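Local coordinates for uncharacterized conserved protein (Thermotoga maritima, PDB 2ZBV) that binds adenosine at the interface between subunits and, judging by its family, probably hydrolyses S-adenosyl-L-methionine or transfers its adenosyl group, at residues 180-185 against 237-242. Residues are numbered along the deposited sequence; the frame is centred on the assembly and turned at random.
Sequences FGNVST and FLEIAV. With ADN (adenosine), chain F.
Just before strand 183-185 begins, Asn182 sets its amide beside Ala241, OD1 3.2 Å from Ala241 CB, and both ends of that amide read the adenine of the bound adenosine. ND2 gives an almost straight bond to ADN N7 (3.1 Å, 175°), while OD1 accepts from ADN N6; the carbonyl O of Val242 accepts the other N-H of N6, at 3.0 Å. A water that donates to Asn182 OD1 and accepts from Val242 N bridges the loop and the end of strand 237-242. The C8 edge of the base, tilted to the ring, stands over one face of Phe180, C8 3.6 Å above its centre, and CZ reaches the ribose C2'. An alanine at Phe180 would probably open a gap beside C8 and C2', taking away the face that covers them. Farther along, Val183 and Ile240 form an antiparallel hydrogen-bonded pair, Ser184 and Glu239 a non-hydrogen-bonded one. Glu239, its CG anti to the backbone N (chi1 178°), brings OE2 against Asn182 CB, where OE2 accepts from a water also donating to Asn182 O. Thr185 doubles its hold on Leu238 O, with the backbone N at 3.0 Å and OG1 at 2.8 Å; its side chain crosses that of Ile240 at about a right angle, CG2 against CD1. Ser184 OG is bonded to Asp233. This antiparallel pair belongs to the C-terminal-domain sheet of the SAM hydroxide adenosyltransferase family, its end forming one side of a pocket completed by the second subunit, whose Asp7 packs against Phe180. Strands 169-177 and 228-232 flank it; helix 247-251 packs on Val183 and Ile240.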
ATOM      1  N   PHE A 180      11.122  -0.456  10.553  1.00 22.72           N
ATOM      2  CA  PHE A 180      11.456  -0.449  11.970  1.00 21.14           C
ATOM      3  C   PHE A 180      12.703   0.360  12.299  1.00 20.52           C
ATOM      4  O   PHE A 180      12.982   0.646  13.465  1.00 20.61           O
ATOM      5  CB  PHE A 180      11.638  -1.892  12.433  1.00 21.95           C
ATOM      6  CG  PHE A 180      10.448  -2.757  12.148  1.00 23.11           C
ATOM      7  CD1 PHE A 180       9.323  -2.699  12.964  1.00 23.32           C
ATOM      8  CD2 PHE A 180      10.425  -3.584  11.028  1.00 24.32           C
ATOM      9  CE1 PHE A 180       8.183  -3.453  12.669  1.00 21.47           C
ATOM     10  CE2 PHE A 180       9.289  -4.340  10.724  1.00 23.77           C
ATOM     11  CZ  PHE A 180       8.167  -4.269  11.551  1.00 23.10           C
ATOM     12  N   GLY A 181      13.456   0.730  11.271  1.00 19.93           N
ATOM     13  CA  GLY A 181      14.670   1.482  11.509  1.00 20.04           C
ATOM     14  C   GLY A 181      15.849   0.528  11.559  1.00 20.78           C
ATOM     15  O   GLY A 181      16.970   0.914  11.892  1.00 20.55           O
ATOM     16  N   ASN A 182      15.590  -0.735  11.242  1.00 18.65           N
ATOM     17  CA  ASN A 182      16.653  -1.719  11.230  1.00 20.71           C
ATOM     18  C   ASN A 182      17.587  -1.318  10.098  1.00 21.52           C
ATOM     19  O   ASN A 182      17.136  -0.882   9.034  1.00 20.50           O
ATOM     20  CB  ASN A 182      16.086  -3.120  11.008  1.00 18.79           C
ATOM     21  CG  ASN A 182      15.210  -3.577  12.165  1.00 21.96           C
ATOM     22  OD1 ASN A 182      15.495  -3.275  13.327  1.00 20.66           O
ATOM     23  ND2 ASN A 182      14.151  -4.322  11.856  1.00 18.21           N
ATOM     24  N   VAL A 183      18.885  -1.452  10.341  1.00 20.28           N
ATOM     25  CA  VAL A 183      19.906  -1.069   9.374  1.00 21.19           C
ATOM     26  C   VAL A 183      20.569  -2.285   8.727  1.00 21.69           C
ATOM     27  O   VAL A 183      21.449  -2.901   9.318  1.00 21.73           O
ATOM     28  CB  VAL A 183      20.989  -0.203  10.070  1.00 22.51           C
ATOM     29  CG1 VAL A 183      22.124   0.125   9.108  1.00 23.69           C
ATOM     30  CG2 VAL A 183      20.356   1.081  10.597  1.00 21.63           C
ATOM     31  N   SER A 184      20.142  -2.637   7.519  1.00 20.05           N
ATOM     32  CA  SER A 184      20.738  -3.780   6.838  1.00 22.47           C
ATOM     33  C   SER A 184      21.872  -3.336   5.918  1.00 23.06           C
ATOM     34  O   SER A 184      21.711  -2.414   5.118  1.00 21.81           O
ATOM     35  CB  SER A 184      19.699  -4.539   6.026  1.00 21.80           C
ATOM     36  OG  SER A 184      20.307  -5.666   5.421  1.00 25.84           O
ATOM     37  N   THR A 185      23.017  -4.004   6.037  1.00 24.02           N
ATOM     38  CA  THR A 185      24.187  -3.671   5.231  1.00 24.70           C
ATOM     39  C   THR A 185      24.265  -4.568   4.002  1.00 26.07           C
ATOM     40  O   THR A 185      23.386  -5.398   3.772  1.00 25.62           O
ATOM     41  CB  THR A 185      25.496  -3.854   6.035  1.00 23.42           C
ATOM     42  OG1 THR A 185      25.731  -5.249   6.248  1.00 22.40           O
ATOM     43  CG2 THR A 185      25.396  -3.163   7.386  1.00 22.23           C
ATOM     44  N   PHE A 237      21.988 -11.136   5.196  1.00 23.28           N
ATOM     45  CA  PHE A 237      22.903 -10.008   5.344  1.00 23.21           C
ATOM     46  C   PHE A 237      23.039  -9.530   6.788  1.00 23.67           C
ATOM     47  O   PHE A 237      22.117  -9.667   7.597  1.00 22.14           O
ATOM     48  CB  PHE A 237      22.443  -8.843   4.469  1.00 22.41           C
ATOM     49  CG  PHE A 237      22.715  -9.048   3.004  1.00 26.22           C
ATOM     50  CD1 PHE A 237      23.988  -8.826   2.484  1.00 23.47           C
ATOM     51  CD2 PHE A 237      21.709  -9.494   2.153  1.00 25.89           C
ATOM     52  CE1 PHE A 237      24.256  -9.048   1.129  1.00 26.84           C
ATOM     53  CE2 PHE A 237      21.964  -9.721   0.797  1.00 27.58           C
ATOM     54  CZ  PHE A 237      23.241  -9.497   0.283  1.00 26.49           C
ATOM     55  N   LEU A 238      24.198  -8.964   7.102  1.00 22.02           N
ATOM     56  CA  LEU A 238      24.443  -8.461   8.440  1.00 21.82           C
ATOM     57  C   LEU A 238      23.596  -7.212   8.632  1.00 20.09           C
ATOM     58  O   LEU A 238      23.673  -6.264   7.843  1.00 17.59           O
ATOM     59  CB  LEU A 238      25.927  -8.128   8.631  1.00 20.60           C
ATOM     60  CG  LEU A 238      26.301  -7.675  10.050  1.00 23.19           C
ATOM     61  CD1 LEU A 238      27.760  -8.011  10.329  1.00 22.37           C
ATOM     62  CD2 LEU A 238      26.037  -6.184  10.207  1.00 20.13           C
ATOM     63  N   GLU A 239      22.783  -7.227   9.679  1.00 19.13           N
ATOM     64  CA  GLU A 239      21.904  -6.111   9.994  1.00 19.55           C
ATOM     65  C   GLU A 239      22.123  -5.638  11.428  1.00 19.97           C
ATOM     66  O   GLU A 239      22.449  -6.433  12.318  1.00 17.81           O
ATOM     67  CB  GLU A 239      20.443  -6.545   9.807  1.00 21.36           C
ATOM     68  CG  GLU A 239      19.392  -5.491  10.157  1.00 21.25           C
ATOM     69  CD  GLU A 239      17.976  -5.975   9.854  1.00 25.64           C
ATOM     70  OE1 GLU A 239      17.435  -6.793  10.628  1.00 26.74           O
ATOM     71  OE2 GLU A 239      17.410  -5.547   8.829  1.00 27.83           O
ATOM     72  N   ILE A 240      21.971  -4.335  11.645  1.00 20.42           N
ATOM     73  CA  ILE A 240      22.112  -3.774  12.981  1.00 21.17           C
ATOM     74  C   ILE A 240      20.721  -3.325  13.394  1.00 20.91           C
ATOM     75  O   ILE A 240      20.052  -2.602  12.657  1.00 18.54           O
ATOM     76  CB  ILE A 240      23.066  -2.552  13.019  1.00 22.80           C
ATOM     77  CG1 ILE A 240      24.481  -2.970  12.620  1.00 25.14           C
ATOM     78  CG2 ILE A 240      23.099  -1.952  14.425  1.00 22.36           C
ATOM     79  CD1 ILE A 240      24.789  -2.728  11.165  1.00 28.04           C
ATOM     80  N   ALA A 241      20.280  -3.767  14.566  1.00 19.17           N
ATOM     81  CA  ALA A 241      18.959  -3.396  15.058  1.00 19.73           C
ATOM     82  C   ALA A 241      19.006  -2.989  16.522  1.00 19.67           C
ATOM     83  O   ALA A 241      19.978  -3.263  17.221  1.00 19.63           O
ATOM     84  CB  ALA A 241      17.996  -4.564  14.890  1.00 19.38           C
ATOM     85  N   VAL A 242      17.959  -2.306  16.964  1.00 18.09           N
ATOM     86  CA  VAL A 242      17.822  -1.911  18.362  1.00 19.93           C
ATOM     87  C   VAL A 242      16.553  -2.636  18.778  1.00 19.60           C
ATOM     88  O   VAL A 242      15.506  -2.478  18.141  1.00 20.46           O
ATOM     89  CB  VAL A 242      17.617  -0.378  18.528  1.00 20.07           C
ATOM     90  CG1 VAL A 242      17.202  -0.051  19.956  1.00 21.51           C
ATOM     91  CG2 VAL A 242      18.910   0.363  18.183  1.00 19.03           C
TER
HETATM   92  O5' ADN F 503       9.489 -11.002  11.888  1.00 24.65           O
HETATM   93  C5' ADN F 503       8.652  -9.868  11.708  1.00 21.15           C
HETATM   94  C4' ADN F 503       8.479  -9.179  13.056  1.00 20.63           C
HETATM   95  O4' ADN F 503       9.748  -8.705  13.572  1.00 20.47           O
HETATM   96  C3' ADN F 503       7.563  -7.939  12.970  1.00 17.99           C
HETATM   97  O3' ADN F 503       6.219  -8.299  13.242  1.00 16.29           O
HETATM   98  C2' ADN F 503       8.180  -6.952  14.001  1.00 18.79           C
HETATM   99  O2' ADN F 503       7.252  -6.625  15.053  1.00 18.96           O
HETATM  100  C1' ADN F 503       9.431  -7.664  14.535  1.00 19.10           C
HETATM  101  N9  ADN F 503      10.557  -6.723  14.630  1.00 21.96           N
HETATM  102  C8  ADN F 503      11.195  -6.111  13.577  1.00 19.42           C
HETATM  103  N7  ADN F 503      12.142  -5.339  14.014  1.00 21.12           N
HETATM  104  C5  ADN F 503      12.183  -5.396  15.363  1.00 19.57           C
HETATM  105  C6  ADN F 503      12.984  -4.783  16.375  1.00 20.93           C
HETATM  106  N6  ADN F 503      13.987  -3.903  16.033  1.00 19.53           N
HETATM  107  N1  ADN F 503      12.739  -5.082  17.670  1.00 18.91           N
HETATM  108  C2  ADN F 503      11.767  -5.936  18.018  1.00 18.40           C
HETATM  109  N3  ADN F 503      10.996  -6.529  17.100  1.00 20.47           N
HETATM  110  C4  ADN F 503      11.168  -6.290  15.781  1.00 20.21           C
HETATM  111  O   HOH W   1      16.146  -1.139  14.977  1.00 18.19           O
HETATM  112  O   HOH W   2      16.626  -3.291   7.125  1.00 29.15           O